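PDB 3CBW: mannan endo-1,4-beta-mannosidase from Bacillus subtilis, which hydrolyses internal beta-1,4-mannosidic linkages in mannan, galactomannan and glucomannan, an endo-acting step in the breakdown of glucomannan. Local coordinates for residues Val12-Pro17 with Thr22-Met27; Gln133-Leu138 with Asp193-Ser198; Asp235-Ala240 with Thr265-Pro270. The protein carries 3 engineered substitutions. All blocks are in the same frame, centred on the assembly; numbering follows the deposited sequence.

Interaction 1 (Val12-Pro17 with Thr22-Met27); sequences VSPVNP and TTKTVM
The pyrrolidine ring of P14 lies against one side of helix 21-32, overlapping the backbone of K24 and the root of the M27 side chain. This is the start of the chain in the glycoside hydrolase family 26 TIM barrel, where an extended lead-in runs back along the first helix, and it illustrates how a proline can seat irregular chain on a helical surface by apolar contact, with no direct hydrogen bond between 12-17 and 22-27. P14 CG sits 3.8 Å from K24 CA and 3.9 Å from M27 CB. On the flank, P14 CD meets K24 CG at 3.9 Å, the lysine crossing the ring at about a right angle, while T23 CG2 touches P14 CG more loosely at 4.2 Å. M27 runs past the proline in the opposite direction. With its CG anti to the backbone N (chi1 -174°) and the chain bent at chi2, it passes beside P14 and carries its methyl on to V12, M27 CE lying 4.2 Å from V12 CG1. Beyond this layer T23 and M27 both touch I221 of strand 220-224, so the helix is packed on the barrel as well as on the lead-in, and N28 receives the backbone N-H of V12 on its side-chain oxygen. Between the segments the polar link is indirect: one water donates to V12 O at 2.7 Å and to K24 O at 2.8 Å.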
ATOM      1  N   VAL A  12      -4.371  16.542  11.072  1.00 14.17           N
ATOM      2  CA  VAL A  12      -4.545  15.926   9.763  1.00 13.16           C
ATOM      3  C   VAL A  12      -5.682  14.926   9.897  1.00 12.47           C
ATOM      4  O   VAL A  12      -5.641  14.056  10.761  1.00 12.67           O
ATOM      5  CB  VAL A  12      -3.248  15.261   9.277  1.00 12.49           C
ATOM      6  CG1 VAL A  12      -3.489  14.511   7.976  1.00 13.44           C
ATOM      7  CG2 VAL A  12      -2.176  16.340   9.086  1.00 12.86           C
ATOM      8  N   SER A  13      -6.715  15.103   9.074  1.00 11.34           N
ATOM      9  CA  SER A  13      -7.911  14.269   9.114  1.00 11.25           C
ATOM     10  C   SER A  13      -7.966  13.418   7.862  1.00  9.98           C
ATOM     11  O   SER A  13      -7.561  13.872   6.795  1.00  9.40           O
ATOM     12  CB  SER A  13      -9.167  15.151   9.178  1.00 12.41           C
ATOM     13  OG  SER A  13      -9.212  15.899  10.376  1.00 16.08           O
ATOM     14  N   PRO A  14      -8.501  12.190   7.975  1.00  9.51           N
ATOM     15  CA  PRO A  14      -8.713  11.370   6.784  1.00  9.04           C
ATOM     16  C   PRO A  14      -9.552  12.103   5.733  1.00  8.73           C
ATOM     17  O   PRO A  14     -10.397  12.947   6.071  1.00  8.64           O
ATOM     18  CB  PRO A  14      -9.501  10.173   7.326  1.00  9.30           C
ATOM     19  CG  PRO A  14      -9.100  10.072   8.749  1.00  9.93           C
ATOM     20  CD  PRO A  14      -8.925  11.485   9.206  1.00  9.72           C
ATOM     21  N   VAL A  15      -9.335  11.773   4.465  1.00  8.34           N
ATOM     22  CA  VAL A  15     -10.145  12.359   3.406  1.00  8.91           C
ATOM     23  C   VAL A  15     -11.608  11.954   3.507  1.00  8.68           C
ATOM     24  O   VAL A  15     -12.484  12.737   3.139  1.00  9.31           O
ATOM     25  CB  VAL A  15      -9.602  12.072   1.988  1.00  9.25           C
ATOM     26  CG1 VAL A  15      -8.242  12.712   1.828  1.00  9.43           C
ATOM     27  CG2 VAL A  15      -9.556  10.587   1.686  1.00  9.43           C
ATOM     28  N   ASN A  16     -11.888  10.756   4.007  1.00  8.64           N
ATOM     29  CA  ASN A  16     -13.271  10.338   4.211  1.00  9.03           C
ATOM     30  C   ASN A  16     -13.857  11.106   5.399  1.00  9.19           C
ATOM     31  O   ASN A  16     -13.415  10.912   6.533  1.00  9.01           O
ATOM     32  CB  ASN A  16     -13.299   8.836   4.470  1.00  9.02           C
ATOM     33  CG  ASN A  16     -14.681   8.326   4.810  1.00  8.73           C
ATOM     34  OD1 ASN A  16     -15.657   9.071   4.813  1.00  9.39           O
ATOM     35  ND2 ASN A  16     -14.782   7.037   5.050  1.00 10.27           N
ATOM     36  N   PRO A  17     -14.874  11.967   5.155  1.00  9.83           N
ATOM     37  CA  PRO A  17     -15.402  12.799   6.243  1.00 10.60           C
ATOM     38  C   PRO A  17     -16.085  12.003   7.355  1.00 10.63           C
ATOM     39  O   PRO A  17     -16.257  12.509   8.453  1.00 12.47           O
ATOM     40  CB  PRO A  17     -16.414  13.716   5.534  1.00 11.34           C
ATOM     41  CG  PRO A  17     -16.812  12.999   4.333  1.00 10.84           C
ATOM     42  CD  PRO A  17     -15.591  12.210   3.890  1.00 10.05           C
ATOM     43  N   THR A  22     -11.100   5.864  15.461  1.00 10.34           N
ATOM     44  CA  THR A  22      -9.785   5.243  15.544  1.00 10.72           C
ATOM     45  C   THR A  22      -8.949   5.542  14.297  1.00 10.05           C
ATOM     46  O   THR A  22      -7.735   5.801  14.396  1.00  9.78           O
ATOM     47  CB  THR A  22      -9.902   3.741  15.765  1.00 11.25           C
ATOM     48  OG1 THR A  22     -10.525   3.520  17.030  1.00 13.63           O
ATOM     49  CG2 THR A  22      -8.543   3.073  15.762  1.00 13.38           C
ATOM     50  N   THR A  23      -9.601   5.517  13.139  1.00  9.48           N
ATOM     51  CA  THR A  23      -8.949   5.852  11.883  1.00  9.53           C
ATOM     52  C   THR A  23      -8.511   7.313  11.863  1.00  9.22           C
ATOM     53  O   THR A  23      -7.406   7.626  11.427  1.00  8.92           O
ATOM     54  CB  THR A  23      -9.850   5.484  10.703  1.00  9.51           C
ATOM     55  OG1 THR A  23      -9.965   4.056  10.658  1.00 10.61           O
ATOM     56  CG2 THR A  23      -9.270   5.963   9.386  1.00  9.63           C
ATOM     57  N   LYS A  24      -9.354   8.217  12.353  1.00  9.04           N
ATOM     58  CA  LYS A  24      -8.963   9.627  12.489  1.00  9.65           C
ATOM     59  C   LYS A  24      -7.730   9.786  13.374  1.00  9.47           C
ATOM     60  O   LYS A  24      -6.806  10.520  13.028  1.00  9.81           O
ATOM     61  CB  LYS A  24     -10.123  10.457  13.051  1.00  9.64           C
ATOM     62  CG  LYS A  24     -11.320  10.548  12.115  1.00 11.26           C
ATOM     63  CD  LYS A  24     -12.419  11.456  12.658  1.00 13.36           C
ATOM     64  CE  LYS A  24     -12.159  12.910  12.317  1.00 19.73           C
ATOM     65  NZ  LYS A  24     -13.202  13.820  12.859  1.00 22.50           N
ATOM     66  N   THR A  25      -7.722   9.106  14.513  1.00  9.65           N
ATOM     67  CA  THR A  25      -6.605   9.198  15.444  1.00 10.99           C
ATOM     68  C   THR A  25      -5.315   8.683  14.815  1.00 10.33           C
ATOM     69  O   THR A  25      -4.282   9.347  14.864  1.00 10.60           O
ATOM     70  CB  THR A  25      -6.929   8.437  16.723  1.00 11.95           C
ATOM     71  OG1 THR A  25      -8.009   9.116  17.368  1.00 13.75           O
ATOM     72  CG2 THR A  25      -5.732   8.383  17.649  1.00 13.37           C
ATOM     73  N   VAL A  26      -5.386   7.512  14.197  1.00  9.56           N
ATOM     74  CA  VAL A  26      -4.216   6.923  13.566  1.00  9.76           C
ATOM     75  C   VAL A  26      -3.698   7.821  12.442  1.00  9.20           C
ATOM     76  O   VAL A  26      -2.487   8.015  12.318  1.00  9.25           O
ATOM     77  CB  VAL A  26      -4.525   5.497  13.059  1.00 10.05           C
ATOM     78  CG1 VAL A  26      -3.465   4.995  12.072  1.00 11.61           C
ATOM     79  CG2 VAL A  26      -4.662   4.554  14.244  1.00 11.68           C
ATOM     80  N   MET A  27      -4.592   8.388  11.635  1.00  9.06           N
ATOM     81  CA  MET A  27      -4.136   9.231  10.538  1.00  9.11           C
ATOM     82  C   MET A  27      -3.390  10.462  11.060  1.00  8.78           C
ATOM     83  O   MET A  27      -2.326  10.820  10.543  1.00  8.86           O
ATOM     84  CB  MET A  27      -5.310   9.667   9.653  1.00  9.86           C
ATOM     85  CG  MET A  27      -4.866  10.419   8.408  1.00 10.55           C
ATOM     86  SD  MET A  27      -3.858   9.422   7.231  1.00  8.23           S
ATOM     87  CE  MET A  27      -2.419  10.509   7.045  1.00 11.82           C
TER
HETATM   88  O   HOH W   1      -7.556  13.090  12.394  1.00 14.53           O

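Interaction 2 (Gln133-Leu138 with Asp193-Ser198); sequences QYKKIL and DNERIS. Engineered in segment 133-138: K136 (natural residue Asn).
R196 meets Y134 through the outer part of its chain. From CB, CG stands anti to the backbone N (chi1 179°), and bends at chi2 and chi3 then swing the chain towards helix 131-138. CD reaches Y134 CE1 at 3.5 Å, NE lies equally far from Y134 CD1, and CZ comes to 3.4 Å from Y134 CD1, which sits over the centre of one guanidinium face. The two planes are 46° apart, so the groups lean together without stacking. The N-H groups turn elsewhere: NE to N131 OD1, NH1 to G185 O and NH2 to I129 O, a grip that fixes the guanidinium's rotation. A leucine in place of R196 would probably leave these three oxygens without their donors, and the start of helix 131-138 and the loops at I129 and G185 less firmly tied. Y134 is itself held through OH by W184 O. Nearer the solvent, K135 NZ forms a salt bridge with E195 OE2 at 3.2 Å. The backbone N of R196 donates to D193 OD1 (3.0 Å), meeting it from above the carboxylate plane. This is an N-capped helix start, here opening helix 194-214, which completes a beta-alpha-beta crossover of the TIM barrel between strands 169-172 and 220-224.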
ATOM      1  N   GLN A 133     -10.847  -0.164 -24.312  1.00 11.13           N
ATOM      2  CA  GLN A 133     -11.165  -1.209 -23.345  1.00 11.25           C
ATOM      3  C   GLN A 133     -11.267  -0.653 -21.922  1.00 11.13           C
ATOM      4  O   GLN A 133     -12.163  -1.024 -21.153  1.00 11.87           O
ATOM      5  CB  GLN A 133     -10.117  -2.311 -23.390  1.00 10.90           C
ATOM      6  CG  GLN A 133     -10.197  -3.185 -24.629  1.00 12.45           C
ATOM      7  CD  GLN A 133      -9.047  -4.161 -24.706  1.00 12.45           C
ATOM      8  OE1 GLN A 133      -7.875  -3.777 -24.650  1.00 11.76           O
ATOM      9  NE2 GLN A 133      -9.373  -5.438 -24.812  1.00 15.33           N
ATOM     10  N   TYR A 134     -10.340   0.238 -21.583  1.00 10.66           N
ATOM     11  CA  TYR A 134     -10.313   0.873 -20.265  1.00 10.52           C
ATOM     12  C   TYR A 134     -11.599   1.686 -20.031  1.00 10.73           C
ATOM     13  O   TYR A 134     -12.181   1.656 -18.942  1.00 10.65           O
ATOM     14  CB  TYR A 134      -9.080   1.763 -20.192  1.00 10.56           C
ATOM     15  CG  TYR A 134      -8.438   1.990 -18.837  1.00 10.33           C
ATOM     16  CD1 TYR A 134      -7.125   1.577 -18.614  1.00 10.27           C
ATOM     17  CD2 TYR A 134      -9.090   2.689 -17.820  1.00 10.91           C
ATOM     18  CE1 TYR A 134      -6.481   1.831 -17.411  1.00  9.26           C
ATOM     19  CE2 TYR A 134      -8.449   2.945 -16.605  1.00 10.56           C
ATOM     20  CZ  TYR A 134      -7.149   2.506 -16.411  1.00 10.24           C
ATOM     21  OH  TYR A 134      -6.526   2.774 -15.213  1.00 11.02           O
ATOM     22  N   LYS A 135     -12.062   2.388 -21.064  1.00 11.28           N
ATOM     23  CA  LYS A 135     -13.321   3.138 -20.962  1.00 12.11           C
ATOM     24  C   LYS A 135     -14.492   2.228 -20.634  1.00 12.16           C
ATOM     25  O   LYS A 135     -15.377   2.615 -19.866  1.00 13.12           O
ATOM     26  CB  LYS A 135     -13.617   3.919 -22.245  1.00 12.48           C
ATOM     27  CG  LYS A 135     -12.761   5.149 -22.436  1.00 14.97           C
ATOM     28  CD  LYS A 135     -12.921   5.731 -23.839  1.00 18.58           C
ATOM     29  CE  LYS A 135     -12.320   7.121 -23.916  1.00 22.40           C
ATOM     30  NZ  LYS A 135     -13.187   8.130 -23.241  1.00 25.46           N
ATOM     31  N   LYS A 136     -14.518   1.033 -21.215  1.00 12.59           N
ATOM     32  CA  LYS A 136     -15.592   0.080 -20.933  1.00 13.53           C
ATOM     33  C   LYS A 136     -15.589  -0.353 -19.468  1.00 12.93           C
ATOM     34  O   LYS A 136     -16.647  -0.482 -18.852  1.00 12.47           O
ATOM     35  CB  LYS A 136     -15.497  -1.138 -21.842  1.00 14.07           C
ATOM     36  CG  LYS A 136     -15.771  -0.815 -23.306  1.00 16.01           C
ATOM     37  CD  LYS A 136     -15.651  -2.051 -24.183  1.00 19.18           C
ATOM     38  CE  LYS A 136     -16.050  -1.755 -25.628  1.00 22.20           C
ATOM     39  NZ  LYS A 136     -15.984  -2.991 -26.446  1.00 25.21           N
ATOM     40  N   ILE A 137     -14.398  -0.572 -18.913  1.00 12.20           N
ATOM     41  CA  ILE A 137     -14.251  -0.963 -17.510  1.00 12.30           C
ATOM     42  C   ILE A 137     -14.863   0.079 -16.570  1.00 12.24           C
ATOM     43  O   ILE A 137     -15.418  -0.268 -15.528  1.00 12.03           O
ATOM     44  CB  ILE A 137     -12.753  -1.212 -17.172  1.00 11.74           C
ATOM     45  CG1 ILE A 137     -12.243  -2.437 -17.951  1.00 11.77           C
ATOM     46  CG2 ILE A 137     -12.539  -1.336 -15.643  1.00 12.19           C
ATOM     47  CD1 ILE A 137     -10.726  -2.681 -17.864  1.00 12.10           C
ATOM     48  N   LEU A 138     -14.776   1.350 -16.950  1.00 12.98           N
ATOM     49  CA  LEU A 138     -15.287   2.458 -16.142  1.00 14.12           C
ATOM     50  C   LEU A 138     -16.798   2.572 -16.170  1.00 15.07           C
ATOM     51  O   LEU A 138     -17.392   3.228 -15.311  1.00 15.92           O
ATOM     52  CB  LEU A 138     -14.665   3.774 -16.604  1.00 14.36           C
ATOM     53  CG  LEU A 138     -13.176   3.891 -16.291  1.00 14.49           C
ATOM     54  CD1 LEU A 138     -12.583   5.068 -17.019  1.00 16.69           C
ATOM     55  CD2 LEU A 138     -12.976   4.047 -14.794  1.00 15.43           C
ATOM     56  N   ASP A 193       0.583   9.241 -21.935  1.00 13.65           N
ATOM     57  CA  ASP A 193      -0.658   9.047 -22.668  1.00 13.10           C
ATOM     58  C   ASP A 193      -1.661   9.823 -21.832  1.00 12.68           C
ATOM     59  O   ASP A 193      -2.044   9.391 -20.743  1.00 12.08           O
ATOM     60  CB  ASP A 193      -0.962   7.539 -22.737  1.00 13.73           C
ATOM     61  CG  ASP A 193      -2.302   7.203 -23.411  1.00 15.98           C
ATOM     62  OD1 ASP A 193      -3.189   8.064 -23.504  1.00 17.33           O
ATOM     63  OD2 ASP A 193      -2.474   6.029 -23.806  1.00 20.23           O
ATOM     64  N   ASN A 194      -2.049  10.994 -22.322  1.00 12.68           N
ATOM     65  CA  ASN A 194      -2.901  11.896 -21.565  1.00 12.93           C
ATOM     66  C   ASN A 194      -4.257  11.278 -21.272  1.00 12.52           C
ATOM     67  O   ASN A 194      -4.796  11.444 -20.179  1.00 12.66           O
ATOM     68  CB  ASN A 194      -3.080  13.208 -22.328  1.00 13.58           C
ATOM     69  CG  ASN A 194      -1.836  14.055 -22.310  1.00 15.42           C
ATOM     70  OD1 ASN A 194      -1.159  14.155 -21.287  1.00 17.82           O
ATOM     71  ND2 ASN A 194      -1.517  14.670 -23.446  1.00 17.85           N
ATOM     72  N   GLU A 195      -4.793  10.547 -22.242  1.00 12.34           N
ATOM     73  CA  GLU A 195      -6.063   9.871 -22.038  1.00 12.48           C
ATOM     74  C   GLU A 195      -5.950   8.778 -20.978  1.00 11.90           C
ATOM     75  O   GLU A 195      -6.831   8.657 -20.128  1.00 11.73           O
ATOM     76  CB  GLU A 195      -6.618   9.319 -23.358  1.00 12.93           C
ATOM     77  CG  GLU A 195      -7.959   8.569 -23.211  1.00 15.68           C
ATOM     78  CD  GLU A 195      -9.116   9.433 -22.704  1.00 20.03           C
ATOM     79  OE1 GLU A 195      -9.006  10.680 -22.694  1.00 21.87           O
ATOM     80  OE2 GLU A 195     -10.158   8.851 -22.317  1.00 23.27           O
ATOM     81  N   ARG A 196      -4.869   7.999 -21.009  1.00 11.29           N
ATOM     82  CA  ARG A 196      -4.659   6.971 -19.980  1.00 10.77           C
ATOM     83  C   ARG A 196      -4.571   7.585 -18.582  1.00 10.06           C
ATOM     84  O   ARG A 196      -5.140   7.039 -17.627  1.00  9.89           O
ATOM     85  CB  ARG A 196      -3.430   6.112 -20.289  1.00 10.83           C
ATOM     86  CG  ARG A 196      -3.119   5.024 -19.251  1.00 10.57           C
ATOM     87  CD  ARG A 196      -4.258   4.032 -19.044  1.00 10.09           C
ATOM     88  NE  ARG A 196      -4.749   3.450 -20.299  1.00 10.48           N
ATOM     89  CZ  ARG A 196      -4.549   2.196 -20.698  1.00 10.00           C
ATOM     90  NH1 ARG A 196      -3.849   1.326 -19.959  1.00  9.84           N
ATOM     91  NH2 ARG A 196      -5.069   1.806 -21.856  1.00 10.96           N
ATOM     92  N   ILE A 197      -3.863   8.704 -18.451  1.00 10.17           N
ATOM     93  CA  ILE A 197      -3.741   9.394 -17.172  1.00 10.77           C
ATOM     94  C   ILE A 197      -5.136   9.800 -16.667  1.00 10.84           C
ATOM     95  O   ILE A 197      -5.466   9.583 -15.493  1.00 10.63           O
ATOM     96  CB  ILE A 197      -2.784  10.605 -17.303  1.00 10.74           C
ATOM     97  CG1 ILE A 197      -1.343  10.116 -17.482  1.00 11.62           C
ATOM     98  CG2 ILE A 197      -2.917  11.570 -16.116  1.00 11.97           C
ATOM     99  CD1 ILE A 197      -0.385  11.160 -18.038  1.00 13.75           C
ATOM    100  N   SER A 198      -5.968  10.354 -17.553  1.00 11.16           N
ATOM    101  CA  SER A 198      -7.327  10.747 -17.183  1.00 11.73           C
ATOM    102  C   SER A 198      -8.167   9.545 -16.757  1.00 11.07           C
ATOM    103  O   SER A 198      -8.890   9.587 -15.745  1.00 11.17           O
ATOM    104  CB  SER A 198      -8.004  11.459 -18.350  1.00 12.73           C
ATOM    105  OG  SER A 198      -9.336  11.777 -18.002  1.00 15.35           O
TER

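Interaction 3 (Asp235-Ala240 with Thr265-Pro270); sequences DFYPGA and TALNKP
This is a surface contact between two loops, one leading to strand 245-252 and the other to strand 271-278, which are parallel neighbours in the barrel sheet. It combines a CH-pi contact with a lysine-to-carbonyl bond. L267 CD1 stands over the middle of the Y237 ring, 3.8 Å from its centroid and 10° off the ring normal. The opposite face of that ring has G239 N above it, displaced towards the rim, and Y224 meets the ring edge-to-face, so the tyrosine is flanked by its own loop, by the facing loop and by a barrel strand. Y237 OH extends beyond the leucine to the chain of K269, which crosses it at about a right angle and brings CE within 3.2 Å of OH. A water ties the two loops together again, bonded to Y237 OH at 2.7 Å and donating to L267 O at the same distance. The bend of K269 at chi2 (-76°) directs the rest of its extended chain past the tyrosine, and CE lies 4.0 Å from A240 CB. NZ then donates to A240 O at 2.8 Å, in the carbonyl plane and on a lone pair. V243 O takes a second bond from the same ammonium. The lysine charge is thus met by main-chain oxygens, which suggests that it fixes the course of the 240-243 backbone.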
ATOM      1  N   ASP A 235       1.512  12.876 -12.147  1.00 11.70           N
ATOM      2  CA  ASP A 235       0.497  13.100 -13.170  0.50 11.52           C
ATOM      3  C   ASP A 235      -0.760  12.279 -12.910  1.00 11.13           C
ATOM      4  O   ASP A 235      -1.854  12.701 -13.258  1.00 11.15           O
ATOM      5  CB  ASP A 235       1.049  12.816 -14.575  0.50 11.95           C
ATOM      6  CG  ASP A 235       2.066  13.854 -15.034  0.50 12.87           C
ATOM      7  OD1 ASP A 235       2.153  14.944 -14.437  0.50 14.37           O
ATOM      8  OD2 ASP A 235       2.783  13.568 -16.014  0.50 12.91           O
ATOM      9  N   PHE A 236      -0.599  11.126 -12.273  1.00 10.86           N
ATOM     10  CA  PHE A 236      -1.714  10.232 -12.004  1.00 10.38           C
ATOM     11  C   PHE A 236      -2.470  10.546 -10.715  1.00 10.00           C
ATOM     12  O   PHE A 236      -3.431   9.871 -10.391  1.00 10.27           O
ATOM     13  CB  PHE A 236      -1.201   8.799 -11.953  1.00 10.85           C
ATOM     14  CG  PHE A 236      -0.777   8.252 -13.286  1.00 10.12           C
ATOM     15  CD1 PHE A 236      -1.708   7.653 -14.120  1.00  9.86           C
ATOM     16  CD2 PHE A 236       0.551   8.302 -13.679  1.00 12.07           C
ATOM     17  CE1 PHE A 236      -1.328   7.132 -15.341  1.00 12.15           C
ATOM     18  CE2 PHE A 236       0.931   7.787 -14.890  1.00 12.54           C
ATOM     19  CZ  PHE A 236      -0.010   7.200 -15.721  1.00 12.85           C
ATOM     20  N   TYR A 237      -2.042  11.570  -9.995  1.00  9.76           N
ATOM     21  CA  TYR A 237      -2.631  11.863  -8.688  1.00  9.87           C
ATOM     22  C   TYR A 237      -4.089  12.254  -8.864  1.00 10.21           C
ATOM     23  O   TYR A 237      -4.386  13.201  -9.574  1.00 10.93           O
ATOM     24  CB  TYR A 237      -1.871  13.016  -8.073  1.00 10.04           C
ATOM     25  CG  TYR A 237      -2.269  13.425  -6.687  1.00  9.06           C
ATOM     26  CD1 TYR A 237      -2.164  12.546  -5.610  1.00  9.50           C
ATOM     27  CD2 TYR A 237      -2.679  14.733  -6.434  1.00  9.77           C
ATOM     28  CE1 TYR A 237      -2.486  12.950  -4.320  1.00  8.91           C
ATOM     29  CE2 TYR A 237      -2.994  15.148  -5.158  1.00  9.82           C
ATOM     30  CZ  TYR A 237      -2.891  14.254  -4.109  1.00  9.75           C
ATOM     31  OH  TYR A 237      -3.183  14.682  -2.845  1.00 11.03           O
ATOM     32  N   PRO A 238      -5.021  11.506  -8.244  1.00 10.64           N
ATOM     33  CA  PRO A 238      -6.426  11.797  -8.497  1.00 11.24           C
ATOM     34  C   PRO A 238      -6.953  13.042  -7.789  1.00 11.12           C
ATOM     35  O   PRO A 238      -8.019  13.538  -8.158  1.00 12.54           O
ATOM     36  CB  PRO A 238      -7.132  10.542  -7.999  1.00 11.25           C
ATOM     37  CG  PRO A 238      -6.257  10.022  -6.935  1.00 11.80           C
ATOM     38  CD  PRO A 238      -4.845  10.323  -7.385  1.00 11.29           C
ATOM     39  N   GLY A 239      -6.215  13.541  -6.800  1.00 10.34           N
ATOM     40  CA  GLY A 239      -6.611  14.749  -6.082  1.00 10.30           C
ATOM     41  C   GLY A 239      -6.592  14.574  -4.582  1.00  9.73           C
ATOM     42  O   GLY A 239      -6.671  13.449  -4.058  1.00  9.50           O
ATOM     43  N   ALA A 240      -6.526  15.708  -3.888  1.00  9.44           N
ATOM     44  CA  ALA A 240      -6.378  15.724  -2.436  1.00  9.76           C
ATOM     45  C   ALA A 240      -7.555  15.118  -1.697  1.00 10.04           C
ATOM     46  O   ALA A 240      -7.408  14.697  -0.548  1.00 10.54           O
ATOM     47  CB  ALA A 240      -6.137  17.142  -1.935  1.00 10.60           C
ATOM     48  N   THR A 265       6.216  14.573  -1.785  1.00 10.65           N
ATOM     49  CA  THR A 265       6.067  15.338  -0.545  1.00 11.03           C
ATOM     50  C   THR A 265       5.481  16.733  -0.819  1.00 11.45           C
ATOM     51  O   THR A 265       4.780  17.284   0.028  1.00 12.56           O
ATOM     52  CB  THR A 265       7.384  15.468   0.253  1.00 11.15           C
ATOM     53  OG1 THR A 265       8.395  16.042  -0.579  1.00 11.45           O
ATOM     54  CG2 THR A 265       7.852  14.115   0.764  1.00 11.95           C
ATOM     55  N   ALA A 266       5.731  17.258  -2.016  1.00 11.55           N
ATOM     56  CA  ALA A 266       5.207  18.572  -2.418  1.00 12.97           C
ATOM     57  C   ALA A 266       3.670  18.608  -2.496  1.00 13.11           C
ATOM     58  O   ALA A 266       3.059  19.687  -2.466  1.00 13.86           O
ATOM     59  CB  ALA A 266       5.809  18.988  -3.748  1.00 13.55           C
ATOM     60  N   LEU A 267       3.044  17.431  -2.583  1.00 12.71           N
ATOM     61  CA  LEU A 267       1.584  17.336  -2.607  1.00 12.87           C
ATOM     62  C   LEU A 267       0.953  17.590  -1.234  1.00 13.02           C
ATOM     63  O   LEU A 267      -0.270  17.599  -1.093  1.00 13.82           O
ATOM     64  CB  LEU A 267       1.170  15.973  -3.169  1.00 12.19           C
ATOM     65  CG  LEU A 267       1.580  15.727  -4.627  1.00 12.49           C
ATOM     66  CD1 LEU A 267       1.210  14.304  -5.067  1.00 12.65           C
ATOM     67  CD2 LEU A 267       0.958  16.768  -5.565  1.00 14.95           C
ATOM     68  N   ASN A 268       1.786  17.797  -0.220  1.00 13.49           N
ATOM     69  CA  ASN A 268       1.319  18.052   1.145  1.00 14.15           C
ATOM     70  C   ASN A 268       0.466  16.904   1.710  1.00 13.13           C
ATOM     71  O   ASN A 268      -0.591  17.113   2.304  1.00 13.88           O
ATOM     72  CB  ASN A 268       0.592  19.408   1.245  1.00 15.54           C
ATOM     73  CG  ASN A 268       0.515  19.930   2.672  1.00 18.46           C
ATOM     74  OD1 ASN A 268       1.392  19.656   3.498  1.00 21.21           O
ATOM     75  ND2 ASN A 268      -0.538  20.686   2.970  1.00 21.08           N
ATOM     76  N   LYS A 269       0.939  15.681   1.486  1.00 11.25           N
ATOM     77  CA  LYS A 269       0.390  14.486   2.116  1.00 10.16           C
ATOM     78  C   LYS A 269       1.567  13.754   2.737  1.00  9.25           C
ATOM     79  O   LYS A 269       2.682  13.837   2.209  1.00  9.46           O
ATOM     80  CB  LYS A 269      -0.252  13.560   1.075  1.00 10.17           C
ATOM     81  CG  LYS A 269      -1.421  14.159   0.303  1.00 10.27           C
ATOM     82  CD  LYS A 269      -2.690  14.222   1.132  1.00  9.52           C
ATOM     83  CE  LYS A 269      -3.849  14.783   0.322  1.00 10.66           C
ATOM     84  NZ  LYS A 269      -5.125  14.658   1.110  1.00  9.98           N
ATOM     85  N   PRO A 270       1.342  13.023   3.843  1.00  8.62           N
ATOM     86  CA  PRO A 270       2.409  12.197   4.399  1.00  8.50           C
ATOM     87  C   PRO A 270       2.941  11.241   3.333  1.00  7.95           C
ATOM     88  O   PRO A 270       2.175  10.752   2.490  1.00  8.47           O
ATOM     89  CB  PRO A 270       1.718  11.447   5.549  1.00  8.96           C
ATOM     90  CG  PRO A 270       0.635  12.368   5.967  1.00 10.01           C
ATOM     91  CD  PRO A 270       0.121  12.949   4.665  1.00  9.09           C
TER
HETATM   92  O   HOH W   2      -2.530  17.306  -2.456  1.00 14.65           O

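In the fold
The three contacts show chemistry changing with place in the fold. Interactions 1 and 2 are partly buried, whereas interaction 3 is a surface contact. Interaction 1 sets a loop on a helix by apolar packing and one bridging water; interaction 2 joins two helices through an arginine and a salt bridge; interaction 3 joins two loops by a CH-pi contact and a charged donor. No two hold the same pair of elements, yet interaction 3 touches both others: V15 CG1 packs against A240 O and M27 CE against P270 CG, while I197 of helix 194-214, held in interaction 2, meets D235 and F236. Interactions 1 and 2 do not touch, their nearest atoms being about 17 Å apart.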